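Cellulase IBT99 (Metagenomes, PDB 6WBT) probably hydrolyses 6-phospho-alpha-glucosides with the help of NAD and a manganese ion, as family 4 glycoside hydrolases do. Local coordinates at residues Q109-A114 with N264-Y269; I153-T158 with D356-I361; F197-Y202 with G384-Q389; I350-D355 with G376-F381. All coordinates share one frame; numbering follows the deposited sequence.

Contact 1. Residues Q109-A114 with N264-Y269; sequences QETCGA and NTYWQY. With G6P (6-O-phosphono-alpha-D-glucopyranose), chain F; NAD (nicotinamide-adenine-dinucleotide), chain G.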
# COMPACT_ATOMS: atom_id res chain seq x y z
N GLN A 109 -8.35 -23.51 25.19
CA GLN A 109 -9.30 -23.85 24.14
C GLN A 109 -8.61 -24.70 23.07
O GLN A 109 -7.38 -24.76 23.00
CB GLN A 109 -9.91 -22.59 23.52
CG GLN A 109 -11.36 -22.73 23.09
CD GLN A 109 -11.52 -23.27 21.68
OE1 GLN A 109 -10.63 -23.11 20.84
NE2 GLN A 109 -12.64 -23.93 21.42
N GLU A 110 -9.43 -25.35 22.25
CA GLU A 110 -8.90 -26.22 21.20
C GLU A 110 -8.07 -25.43 20.19
O GLU A 110 -6.95 -25.82 19.85
CB GLU A 110 -10.05 -26.95 20.50
CG GLU A 110 -9.61 -27.87 19.38
CD GLU A 110 -10.73 -28.19 18.41
OE1 GLU A 110 -11.42 -27.24 17.98
OE2 GLU A 110 -10.93 -29.38 18.09
N THR A 111 -8.61 -24.31 19.71
CA THR A 111 -7.99 -23.55 18.63
C THR A 111 -7.68 -22.11 19.00
O THR A 111 -7.15 -21.38 18.15
CB THR A 111 -8.87 -23.58 17.38
OG1 THR A 111 -10.14 -22.97 17.67
CG2 THR A 111 -9.10 -25.01 16.93
N CYS A 112 -8.00 -21.67 20.21
CA CYS A 112 -7.77 -20.29 20.63
C CYS A 112 -6.89 -20.26 21.86
O CYS A 112 -7.00 -21.11 22.75
CB CYS A 112 -9.10 -19.58 20.91
SG CYS A 112 -10.16 -19.38 19.46
N GLY A 113 -6.01 -19.26 21.92
CA GLY A 113 -5.10 -19.12 23.04
C GLY A 113 -3.85 -19.96 22.87
O GLY A 113 -3.45 -20.35 21.76
N ALA A 114 -3.21 -20.25 24.01
CA ALA A 114 -2.00 -21.07 23.99
C ALA A 114 -2.29 -22.50 23.57
O ALA A 114 -1.43 -23.15 22.96
CB ALA A 114 -1.32 -21.04 25.36
N ASN A 264 -18.39 -13.30 15.52
CA ASN A 264 -18.12 -14.73 15.50
C ASN A 264 -18.15 -15.27 16.92
O ASN A 264 -17.84 -14.57 17.89
CB ASN A 264 -16.77 -15.01 14.84
CG ASN A 264 -16.54 -16.49 14.57
OD1 ASN A 264 -16.66 -17.33 15.46
ND2 ASN A 264 -16.21 -16.82 13.32
N THR A 265 -18.54 -16.54 17.04
CA THR A 265 -18.71 -17.15 18.35
C THR A 265 -17.40 -17.16 19.14
O THR A 265 -17.40 -16.93 20.36
CB THR A 265 -19.28 -18.56 18.19
OG1 THR A 265 -20.69 -18.49 17.97
CG2 THR A 265 -19.00 -19.40 19.42
N TYR A 266 -16.28 -17.39 18.47
CA TYR A 266 -15.00 -17.57 19.15
C TYR A 266 -14.42 -16.28 19.73
O TYR A 266 -13.35 -16.35 20.35
CB TYR A 266 -13.99 -18.22 18.21
CG TYR A 266 -14.08 -19.73 18.17
CD1 TYR A 266 -13.37 -20.50 19.07
CD2 TYR A 266 -14.89 -20.37 17.24
CE1 TYR A 266 -13.45 -21.88 19.05
CE2 TYR A 266 -14.97 -21.75 17.21
CZ TYR A 266 -14.25 -22.50 18.12
OH TYR A 266 -14.34 -23.88 18.09
N TRP A 267 -15.07 -15.13 19.55
CA TRP A 267 -14.65 -13.94 20.28
C TRP A 267 -14.88 -14.06 21.78
O TRP A 267 -14.43 -13.20 22.53
CB TRP A 267 -15.38 -12.71 19.74
CG TRP A 267 -14.87 -12.24 18.42
CD1 TRP A 267 -15.45 -12.42 17.20
CD2 TRP A 267 -13.65 -11.52 18.18
NE1 TRP A 267 -14.68 -11.86 16.22
CE2 TRP A 267 -13.57 -11.30 16.79
CE3 TRP A 267 -12.63 -11.04 19.00
CZ2 TRP A 267 -12.50 -10.62 16.21
CZ3 TRP A 267 -11.57 -10.37 18.42
CH2 TRP A 267 -11.52 -10.16 17.04
N GLN A 268 -15.57 -15.12 22.21
CA GLN A 268 -15.80 -15.36 23.63
C GLN A 268 -14.49 -15.51 24.39
O GLN A 268 -14.41 -15.14 25.57
CB GLN A 268 -16.66 -16.61 23.79
CG GLN A 268 -16.99 -17.00 25.22
CD GLN A 268 -17.49 -18.42 25.31
OE1 GLN A 268 -18.23 -18.78 26.23
NE2 GLN A 268 -17.08 -19.25 24.36
N TYR A 269 -13.45 -16.05 23.75
CA TYR A 269 -12.19 -16.32 24.42
C TYR A 269 -11.18 -15.18 24.29
O TYR A 269 -10.28 -15.08 25.14
CB TYR A 269 -11.57 -17.61 23.87
CG TYR A 269 -12.54 -18.76 23.79
CD1 TYR A 269 -13.01 -19.21 22.56
CD2 TYR A 269 -13.01 -19.39 24.93
CE1 TYR A 269 -13.91 -20.25 22.47
CE2 TYR A 269 -13.90 -20.44 24.86
CZ TYR A 269 -14.35 -20.87 23.62
OH TYR A 269 -15.24 -21.91 23.54
C1 G6P F . -17.08 -25.98 15.50
C2 G6P F . -15.70 -25.32 15.39
C3 G6P F . -14.59 -26.34 15.61
C4 G6P F . -14.83 -27.12 16.89
C5 G6P F . -16.23 -27.72 16.86
C6 G6P F . -16.53 -28.57 18.09
O1 G6P F . -17.26 -26.90 14.43
O2 G6P F . -15.56 -24.73 14.09
O3 G6P F . -13.33 -25.66 15.68
O4 G6P F . -13.85 -28.16 17.02
O5 G6P F . -17.18 -26.67 16.75
O6 G6P F . -15.37 -28.70 18.92
P G6P F . -15.35 -29.81 20.09
O1P G6P F . -14.67 -29.11 21.24
O2P G6P F . -14.58 -30.96 19.49
O3P G6P F . -16.81 -30.10 20.32
PA NAD G . -10.17 -37.47 16.55
O1A NAD G . -9.01 -37.31 17.48
O2A NAD G . -11.38 -38.19 17.04
O5B NAD G . -9.65 -38.17 15.19
C5B NAD G . -8.55 -37.56 14.46
C4B NAD G . -7.91 -38.61 13.58
O4B NAD G . -6.77 -38.03 12.88
C3B NAD G . -7.36 -39.86 14.30
O3B NAD G . -7.82 -41.03 13.63
C2B NAD G . -5.85 -39.71 14.14
O2B NAD G . -5.14 -40.93 14.22
C1B NAD G . -5.78 -39.03 12.78
N9A NAD G . -4.50 -38.41 12.48
C8A NAD G . -3.66 -37.77 13.36
N7A NAD G . -2.57 -37.32 12.81
C5A NAD G . -2.67 -37.70 11.48
C6A NAD G . -1.82 -37.51 10.38
N6A NAD G . -0.65 -36.88 10.44
N1A NAD G . -2.22 -38.01 9.18
C2A NAD G . -3.40 -38.65 9.12
N3A NAD G . -4.28 -38.88 10.09
C4A NAD G . -3.86 -38.37 11.26
O3 NAD G . -10.61 -36.02 16.02
PN NAD G . -12.05 -35.34 15.82
O1N NAD G . -12.91 -36.25 14.99
O2N NAD G . -12.57 -34.89 17.14
O5D NAD G . -11.64 -34.07 14.94
C5D NAD G . -10.89 -34.29 13.73
C4D NAD G . -10.38 -32.97 13.21
O4D NAD G . -11.50 -32.20 12.70
C3D NAD G . -9.71 -32.06 14.24
O3D NAD G . -8.52 -31.51 13.70
C2D NAD G . -10.78 -30.98 14.43
O2D NAD G . -10.31 -29.77 14.99
C1D NAD G . -11.28 -30.84 12.99
N1N NAD G . -12.57 -30.11 12.91
C2N NAD G . -12.60 -28.82 12.43
C3N NAD G . -13.79 -28.12 12.37
C7N NAD G . -13.76 -26.73 11.78
O7N NAD G . -14.51 -25.87 12.24
N7N NAD G . -12.95 -26.51 10.76
C4N NAD G . -14.96 -28.72 12.82
C5N NAD G . -14.92 -30.03 13.27
C6N NAD G . -13.72 -30.70 13.30
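Gln-109 lies across two tyrosines, the tightly packed part of the contact. Its CG sits over one face of the Tyr-269 ring, 3.6 Å from the centroid and 15° off the normal, a CH-pi contact. A bend at chi2 (-87°) turns CD toward Tyr-266; NE2 and CD come to the edge of that ring, Gln-109 NE2 nearest to Tyr-266 CE1 (3.2 Å), with the two planes 80° apart. The amide's orientation is fixed within its own loop, since OE1 accepts from Thr-111 N (2.6 Å) and from Thr-111 OG1 (3.2 Å). Cys-112 SG lies obliquely to both rings, 4.6 Å from the Tyr-266 centroid. The packing joins the NAD-binding, Rossmann-type half of this family 4 glycosidase to its C-terminal half, beside the active site. Toward the ligands direct contact thins out: Glu-110 OE1 and Tyr-266 OH stay 4.5 Å apart and are linked through the sugar phosphate. Glu-110 OE1 receives a bond from G6P O4 (2.8 Å) and a weak one from G6P O3, while O3 is also hydrogen-bonded to Tyr-266 OH at 3.2 Å. Glu-110 OE2 takes the NAD ribose hydroxyl O2D and forms a salt bridge with Arg-87; Thr-111 OG1 is hydrogen-bonded to His-201.

Contact 2. Residues I153-T158 with D356-I361; sequences IVAKAT and DATVEI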
# COMPACT_ATOMS: atom_id res chain seq x y z
N ILE A 153 -3.95 -21.25 11.54
CA ILE A 153 -2.50 -21.40 11.55
C ILE A 153 -2.04 -22.29 10.40
O ILE A 153 -1.02 -22.01 9.75
CB ILE A 153 -2.03 -21.94 12.91
CG1 ILE A 153 -2.38 -20.94 14.02
CG2 ILE A 153 -0.54 -22.23 12.89
CD1 ILE A 153 -2.07 -21.44 15.41
N VAL A 154 -2.77 -23.37 10.12
CA VAL A 154 -2.33 -24.31 9.10
C VAL A 154 -2.46 -23.70 7.71
O VAL A 154 -1.66 -24.00 6.81
CB VAL A 154 -3.10 -25.64 9.21
CG1 VAL A 154 -2.93 -26.23 10.60
CG2 VAL A 154 -4.57 -25.45 8.87
N ALA A 155 -3.45 -22.83 7.49
CA ALA A 155 -3.61 -22.21 6.18
C ALA A 155 -2.51 -21.20 5.91
O ALA A 155 -1.98 -21.13 4.80
CB ALA A 155 -4.99 -21.55 6.07
N LYS A 156 -2.15 -20.41 6.92
CA LYS A 156 -1.04 -19.47 6.76
C LYS A 156 0.29 -20.19 6.61
O LYS A 156 1.18 -19.69 5.92
CB LYS A 156 -1.00 -18.51 7.95
CG LYS A 156 -0.03 -17.35 7.78
CD LYS A 156 0.04 -16.50 9.04
CE LYS A 156 -0.37 -15.06 8.77
NZ LYS A 156 -1.80 -14.96 8.36
N ALA A 157 0.43 -21.36 7.24
CA ALA A 157 1.68 -22.11 7.13
C ALA A 157 1.76 -22.83 5.79
O ALA A 157 2.80 -22.78 5.11
CB ALA A 157 1.80 -23.10 8.28
N THR A 158 0.68 -23.51 5.38
CA THR A 158 0.70 -24.23 4.11
C THR A 158 0.81 -23.28 2.93
O THR A 158 1.41 -23.64 1.90
CB THR A 158 -0.56 -25.09 3.98
OG1 THR A 158 -1.72 -24.30 4.26
CG2 THR A 158 -0.50 -26.28 4.93
N ASP A 356 0.11 -11.65 3.00
CA ASP A 356 0.18 -13.03 3.46
C ASP A 356 -0.78 -13.34 4.60
O ASP A 356 -0.65 -14.39 5.24
CB ASP A 356 1.61 -13.37 3.88
CG ASP A 356 2.11 -12.51 5.02
OD1 ASP A 356 1.62 -11.37 5.16
OD2 ASP A 356 2.98 -12.98 5.78
N ALA A 357 -1.74 -12.45 4.87
CA ALA A 357 -2.75 -12.71 5.89
C ALA A 357 -3.82 -13.63 5.32
O ALA A 357 -4.43 -13.32 4.29
CB ALA A 357 -3.36 -11.41 6.38
N THR A 358 -4.05 -14.76 5.99
CA THR A 358 -5.05 -15.73 5.54
C THR A 358 -6.39 -15.34 6.14
O THR A 358 -6.75 -15.73 7.25
CB THR A 358 -4.65 -17.15 5.93
OG1 THR A 358 -4.13 -17.15 7.26
CG2 THR A 358 -3.60 -17.68 4.97
N VAL A 359 -7.15 -14.55 5.38
CA VAL A 359 -8.44 -14.04 5.83
C VAL A 359 -9.54 -15.02 5.44
O VAL A 359 -9.40 -15.80 4.49
CB VAL A 359 -8.71 -12.64 5.24
CG1 VAL A 359 -7.71 -11.64 5.80
CG2 VAL A 359 -8.64 -12.68 3.72
N GLU A 360 -10.64 -14.98 6.19
CA GLU A 360 -11.80 -15.83 5.96
C GLU A 360 -12.91 -14.95 5.38
O GLU A 360 -13.57 -14.21 6.12
CB GLU A 360 -12.23 -16.51 7.25
CG GLU A 360 -13.45 -17.41 7.12
CD GLU A 360 -13.67 -18.27 8.35
OE1 GLU A 360 -12.99 -19.31 8.48
OE2 GLU A 360 -14.51 -17.91 9.20
N ILE A 361 -13.10 -15.03 4.07
CA ILE A 361 -14.02 -14.14 3.36
C ILE A 361 -14.85 -14.96 2.38
O ILE A 361 -14.47 -16.08 2.01
CB ILE A 361 -13.27 -13.03 2.60
CG1 ILE A 361 -12.21 -13.63 1.68
CG2 ILE A 361 -12.64 -12.05 3.58
CD1 ILE A 361 -11.49 -12.61 0.83
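Lys-156 and Thr-358 bring helix 151-161 against the start of strand 358-366. The helix is the connecting helix of a beta-alpha-beta crossover between the parallel strands 143-146 and 167-170, and strand 358-366 belongs to the antiparallel extension of the same mixed sheet, so a Rossmann-type helix here also covers strands added by the C-terminal half.

The apolar part centres on the methyl of Thr-358, which lies against the helix backbone: CG2 is 3.6 Å from Lys-156 CA and 3.8 Å from Ala-155 C. Beside it, Ala-155 CB is 4.3 Å from the same CG2. Both Ala-155 and Thr-358 continue onto Ile-343 of the neighbouring strand 338-345.

The polar part is a set of weak bonds at the ammonium. Lys-156 leaves the helix with CG anti to the backbone N (chi1 -171°), and bends at chi3 and chi4 bring its end round to the chain entering the strand. NZ is 3.4 Å from Thr-358 OG1 and 3.4 Å from Asp-356 O, long bonds in both cases.

The stronger charge pairing lies outside the two segments. Lys-156 NZ makes its salt bridge with Asp-390 of helix 380-402, while the carboxylate of Asp-356 pairs with Arg-380 of the second subunit. Asp-356 OD2 and Lys-156 NZ are 5.8 Å apart and not in contact.

Contact 3. Residues F197-Y202 with G384-Q389; sequences FGLNHY and GLIEQQ. With MN (manganese (II) ion), chain E; G6P (6-O-phosphono-alpha-D-glucopyranose), chain F.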
# COMPACT_ATOMS: atom_id res chain seq x y z
N PHE A 197 -16.00 -11.25 7.25
CA PHE A 197 -14.57 -11.02 7.11
C PHE A 197 -13.90 -11.29 8.45
O PHE A 197 -14.55 -11.34 9.50
CB PHE A 197 -14.26 -9.60 6.64
CG PHE A 197 -14.36 -8.55 7.72
CD1 PHE A 197 -13.24 -8.18 8.45
CD2 PHE A 197 -15.56 -7.93 7.98
CE1 PHE A 197 -13.33 -7.23 9.45
CE2 PHE A 197 -15.65 -6.96 8.97
CZ PHE A 197 -14.54 -6.61 9.70
N GLY A 198 -12.58 -11.47 8.40
CA GLY A 198 -11.76 -11.72 9.56
C GLY A 198 -10.90 -12.94 9.36
O GLY A 198 -10.71 -13.41 8.23
N LEU A 199 -10.38 -13.46 10.46
CA LEU A 199 -9.60 -14.69 10.46
C LEU A 199 -10.47 -15.86 10.92
O LEU A 199 -11.61 -15.69 11.33
CB LEU A 199 -8.36 -14.55 11.36
CG LEU A 199 -7.42 -13.38 11.05
CD1 LEU A 199 -6.23 -13.39 11.99
CD2 LEU A 199 -6.96 -13.43 9.60
N ASN A 200 -9.90 -17.06 10.83
CA ASN A 200 -10.62 -18.25 11.28
C ASN A 200 -10.86 -18.17 12.78
O ASN A 200 -9.92 -17.97 13.57
CB ASN A 200 -9.84 -19.51 10.92
CG ASN A 200 -10.54 -20.78 11.38
OD1 ASN A 200 -10.03 -21.52 12.22
ND2 ASN A 200 -11.72 -21.03 10.83
N HIS A 201 -12.12 -18.34 13.18
CA HIS A 201 -12.55 -18.16 14.57
C HIS A 201 -12.20 -16.77 15.09
O HIS A 201 -11.84 -16.60 16.26
CB HIS A 201 -11.96 -19.25 15.48
CG HIS A 201 -12.33 -20.64 15.07
ND1 HIS A 201 -11.65 -21.75 15.52
CD2 HIS A 201 -13.30 -21.11 14.25
CE1 HIS A 201 -12.19 -22.84 15.00
NE2 HIS A 201 -13.19 -22.48 14.23
N TYR A 202 -12.30 -15.77 14.21
CA TYR A 202 -11.84 -14.42 14.51
C TYR A 202 -12.46 -13.43 13.53
O TYR A 202 -11.78 -12.51 13.05
CB TYR A 202 -10.31 -14.36 14.44
CG TYR A 202 -9.67 -13.34 15.36
CD1 TYR A 202 -9.55 -13.58 16.72
CD2 TYR A 202 -9.18 -12.14 14.86
CE1 TYR A 202 -8.96 -12.66 17.56
CE2 TYR A 202 -8.59 -11.21 15.69
CZ TYR A 202 -8.48 -11.48 17.04
OH TYR A 202 -7.90 -10.55 17.88
N GLY A 384 -7.11 -3.45 13.96
CA GLY A 384 -6.14 -3.64 15.03
C GLY A 384 -6.24 -5.00 15.69
O GLY A 384 -5.23 -5.56 16.13
N LEU A 385 -7.46 -5.55 15.78
CA LEU A 385 -7.62 -6.89 16.35
C LEU A 385 -7.05 -7.95 15.42
O LEU A 385 -6.40 -8.90 15.88
CB LEU A 385 -9.10 -7.16 16.63
CG LEU A 385 -9.70 -6.45 17.84
CD1 LEU A 385 -11.21 -6.67 17.90
CD2 LEU A 385 -9.05 -6.94 19.12
N ILE A 386 -7.28 -7.82 14.11
CA ILE A 386 -6.75 -8.79 13.17
C ILE A 386 -5.24 -8.63 13.01
O ILE A 386 -4.52 -9.62 12.84
CB ILE A 386 -7.47 -8.67 11.81
CG1 ILE A 386 -8.96 -9.00 11.98
CG2 ILE A 386 -6.85 -9.59 10.78
CD1 ILE A 386 -9.77 -8.81 10.72
N GLU A 387 -4.73 -7.40 13.09
CA GLU A 387 -3.29 -7.18 12.97
C GLU A 387 -2.53 -7.86 14.10
O GLU A 387 -1.43 -8.38 13.89
CB GLU A 387 -2.98 -5.68 12.95
CG GLU A 387 -3.32 -4.97 11.65
CD GLU A 387 -2.34 -5.28 10.53
OE1 GLU A 387 -1.35 -6.00 10.78
OE2 GLU A 387 -2.57 -4.81 9.40
N GLN A 388 -3.11 -7.88 15.30
CA GLN A 388 -2.44 -8.53 16.43
C GLN A 388 -2.40 -10.04 16.24
O GLN A 388 -1.35 -10.68 16.43
CB GLN A 388 -3.14 -8.16 17.74
CG GLN A 388 -2.52 -8.81 18.97
CD GLN A 388 -3.21 -8.40 20.25
OE1 GLN A 388 -4.18 -7.64 20.23
NE2 GLN A 388 -2.71 -8.90 21.37
N GLN A 389 -3.54 -10.64 15.88
CA GLN A 389 -3.58 -12.09 15.70
C GLN A 389 -2.78 -12.53 14.48
O GLN A 389 -2.11 -13.56 14.52
CB GLN A 389 -5.03 -12.56 15.58
CG GLN A 389 -5.57 -13.24 16.82
CD GLN A 389 -4.98 -14.62 17.03
OE1 GLN A 389 -4.06 -14.81 17.82
NE2 GLN A 389 -5.52 -15.61 16.31
MN MN E . -13.39 -24.06 12.85
C1 G6P F . -17.08 -25.98 15.50
C2 G6P F . -15.70 -25.32 15.39
C3 G6P F . -14.59 -26.34 15.61
C4 G6P F . -14.83 -27.12 16.89
C5 G6P F . -16.23 -27.72 16.86
C6 G6P F . -16.53 -28.57 18.09
O1 G6P F . -17.26 -26.90 14.43
O2 G6P F . -15.56 -24.73 14.09
O3 G6P F . -13.33 -25.66 15.68
O4 G6P F . -13.85 -28.16 17.02
O5 G6P F . -17.18 -26.67 16.75
O6 G6P F . -15.37 -28.70 18.92
P G6P F . -15.35 -29.81 20.09
O1P G6P F . -14.67 -29.11 21.24
O2P G6P F . -14.58 -30.96 19.49
O3P G6P F . -16.81 -30.10 20.32
O HOH W 1 -7.79 -16.93 14.12
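The turn that carries the manganese ligand His-201 rests on helix 380-402 through Leu-199 and Tyr-202, which touch Ile-386 and Gln-389. It is a type II beta turn from Leu-199 to Tyr-202, connecting the antiparallel strands 192-197 and 202-210, and its ends are tied by Leu-199 N to Tyr-202 O and a weak return bond. At the tip, His-201 NE2 binds manganese at 2.1 Å; G6P O2, at 2.6 Å, and Cys-171 also take part in the site. The imidazole is poorly ordered, but its ring stacks with Tyr-266.

Away from the metal the contact is aromatic and aliphatic packing. Gln-389 lays CG over one face of the Tyr-202 ring, 3.6 Å from the centroid and 22° off the normal, a CH-pi contact offset toward the rim. At the ring edge, Tyr-202 CE2 lies 3.9 Å from Ile-386 CA. Ile-386 spreads its branches over the strand end and turn: CG2, anti to the backbone N, meets Leu-199 CG at 3.8 Å, while CD1 reaches Gly-198 CA at 3.7 Å and the edge of the Phe-197 ring. Leu-385 extends the packing to Met-414 of the second subunit. The phenol of Tyr-202 donates from OH to Leu-385 O at 3.0 Å, approaching from 51° above the carbonyl plane.

Contact 4. Residues I350-D355 with G376-F381; sequences IENLSD and GSIPRF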
# COMPACT_ATOMS: atom_id res chain seq x y z
N ILE A 350 -8.74 -7.74 1.61
CA ILE A 350 -8.95 -6.74 2.65
C ILE A 350 -7.75 -5.80 2.60
O ILE A 350 -6.63 -6.20 2.92
CB ILE A 350 -9.11 -7.39 4.04
CG1 ILE A 350 -10.25 -8.40 4.03
CG2 ILE A 350 -9.36 -6.32 5.09
CD1 ILE A 350 -10.47 -9.10 5.35
N GLU A 351 -7.99 -4.55 2.20
CA GLU A 351 -6.90 -3.66 1.82
C GLU A 351 -6.02 -3.29 3.01
O GLU A 351 -4.80 -3.18 2.88
CB GLU A 351 -7.44 -2.40 1.16
CG GLU A 351 -6.82 -2.09 -0.20
CD GLU A 351 -7.00 -0.65 -0.61
OE1 GLU A 351 -5.99 0.08 -0.71
OE2 GLU A 351 -8.16 -0.23 -0.83
N ASN A 352 -6.62 -3.10 4.19
CA ASN A 352 -5.85 -2.65 5.35
C ASN A 352 -4.93 -3.72 5.91
O ASN A 352 -4.19 -3.43 6.85
CB ASN A 352 -6.79 -2.16 6.45
CG ASN A 352 -8.17 -1.83 5.94
OD1 ASN A 352 -8.98 -2.72 5.69
ND2 ASN A 352 -8.45 -0.54 5.79
N LEU A 353 -4.96 -4.94 5.38
CA LEU A 353 -4.20 -6.05 5.93
C LEU A 353 -3.06 -6.44 5.00
O LEU A 353 -3.05 -6.10 3.81
CB LEU A 353 -5.10 -7.26 6.20
CG LEU A 353 -6.22 -7.00 7.21
CD1 LEU A 353 -7.10 -8.23 7.35
CD2 LEU A 353 -5.64 -6.60 8.55
N SER A 354 -2.10 -7.17 5.56
CA SER A 354 -0.94 -7.62 4.80
C SER A 354 -1.35 -8.64 3.74
O SER A 354 -2.45 -9.19 3.76
CB SER A 354 0.11 -8.22 5.74
OG SER A 354 0.55 -7.26 6.69
N ASP A 355 -0.44 -8.87 2.79
CA ASP A 355 -0.75 -9.77 1.69
C ASP A 355 -0.83 -11.22 2.16
O ASP A 355 -1.74 -11.96 1.76
CB ASP A 355 0.29 -9.63 0.58
CG ASP A 355 0.57 -8.18 0.23
OD1 ASP A 355 0.03 -7.28 0.91
OD2 ASP A 355 1.32 -7.93 -0.74
N GLY A 376 -12.60 -4.92 0.52
CA GLY A 376 -12.30 -3.52 0.74
C GLY A 376 -11.70 -3.26 2.10
O GLY A 376 -11.14 -4.14 2.76
N SER A 377 -11.82 -2.01 2.54
CA SER A 377 -11.25 -1.59 3.81
C SER A 377 -12.20 -1.89 4.96
O SER A 377 -13.42 -1.81 4.82
CB SER A 377 -10.93 -0.10 3.78
OG SER A 377 -9.75 0.15 3.03
N ILE A 378 -11.62 -2.25 6.11
CA ILE A 378 -12.39 -2.52 7.32
C ILE A 378 -12.08 -1.43 8.33
O ILE A 378 -10.98 -0.86 8.31
CB ILE A 378 -12.08 -3.92 7.88
CG1 ILE A 378 -10.61 -4.03 8.28
CG2 ILE A 378 -12.44 -4.99 6.85
CD1 ILE A 378 -10.24 -5.37 8.88
N PRO A 379 -13.00 -1.09 9.23
CA PRO A 379 -12.75 0.00 10.18
C PRO A 379 -11.61 -0.32 11.14
O PRO A 379 -11.09 -1.44 11.20
CB PRO A 379 -14.09 0.16 10.92
CG PRO A 379 -14.85 -1.09 10.64
CD PRO A 379 -14.39 -1.58 9.30
N ARG A 380 -11.24 0.69 11.93
CA ARG A 380 -10.01 0.62 12.71
C ARG A 380 -10.08 -0.43 13.81
O ARG A 380 -9.11 -1.16 14.04
CB ARG A 380 -9.69 2.00 13.31
CG ARG A 380 -8.59 1.98 14.36
CD ARG A 380 -8.33 3.37 14.93
NE ARG A 380 -7.38 4.13 14.12
CZ ARG A 380 -7.72 5.04 13.22
NH1 ARG A 380 -9.00 5.32 13.00
NH2 ARG A 380 -6.78 5.69 12.54
N PHE A 381 -11.21 -0.52 14.52
CA PHE A 381 -11.31 -1.44 15.65
C PHE A 381 -11.10 -2.88 15.23
O PHE A 381 -10.56 -3.68 16.01
CB PHE A 381 -12.66 -1.28 16.35
CG PHE A 381 -12.92 -2.33 17.39
CD1 PHE A 381 -12.17 -2.38 18.55
CD2 PHE A 381 -13.93 -3.27 17.21
CE1 PHE A 381 -12.41 -3.34 19.51
CE2 PHE A 381 -14.18 -4.23 18.17
CZ PHE A 381 -13.41 -4.27 19.32
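The connection between the antiparallel strands 338-345 and 358-366 meets the approach to helix 380-402 here, with Asn-352 and Ile-350 touching the backbone and side chains of 376-378. Residues 350-353 form a type I beta turn, closed by Leu-353 N to Ile-350 O, and the Asn-352 side chain leaves it toward the facing chain. Its OD1 accepts from Ile-378 N at 2.7 Å, with 162° at the hydrogen and the donor tilted 29° from the amide plane. A side-chain carbonyl thus serves a main-chain N-H just ahead of the helix. The other branch of the amide, ND2, lies 3.1 Å from Ser-377 OG.

One residue back, Glu-351 N donates to Gly-376 O at 3.2 Å, with the donor standing 64° above the carbonyl plane. The same oxygen receives a CA-H...O contact from Ile-350 CA at 3.4 Å, so two successive residues of the turn converge on it.

Next to these polar links lies an aliphatic patch where the two isoleucines meet, and Phe-197 packs against both. The contact also borders other subunits: Arg-380 forms salt bridges with Asp-356 and Glu-398 of the second subunit, and Glu-351 packs on Gly-348 of the third. In the patch, Ile-350 CG2, anti to its backbone N, approaches Ile-378 CG2 to 3.8 Å.

In the fold
Contacts 1, 2 and 3 cross along the chain, their segments alternating; contact 4 is nested inside the loop closed by contact 3, crosses contact 2 and follows contact 1 in series. Contacts 1 and 2 each pair a segment of the N-terminal, NAD-binding half with one of the C-terminal half; contacts 3 and 4 lie wholly in the C-terminal half and share helix 380-402. From contact 1, beside the sugar phosphate, centre distances run about 12 Å to contact 3, 17 Å to contact 2 and 22 Å to contact 4. Contact 3 touches all the others, bonding to contact 2 from Glu-360 N to Gly-198 O (2.6 Å). A continuous packed path therefore runs from the active site to the surfaces facing other subunits.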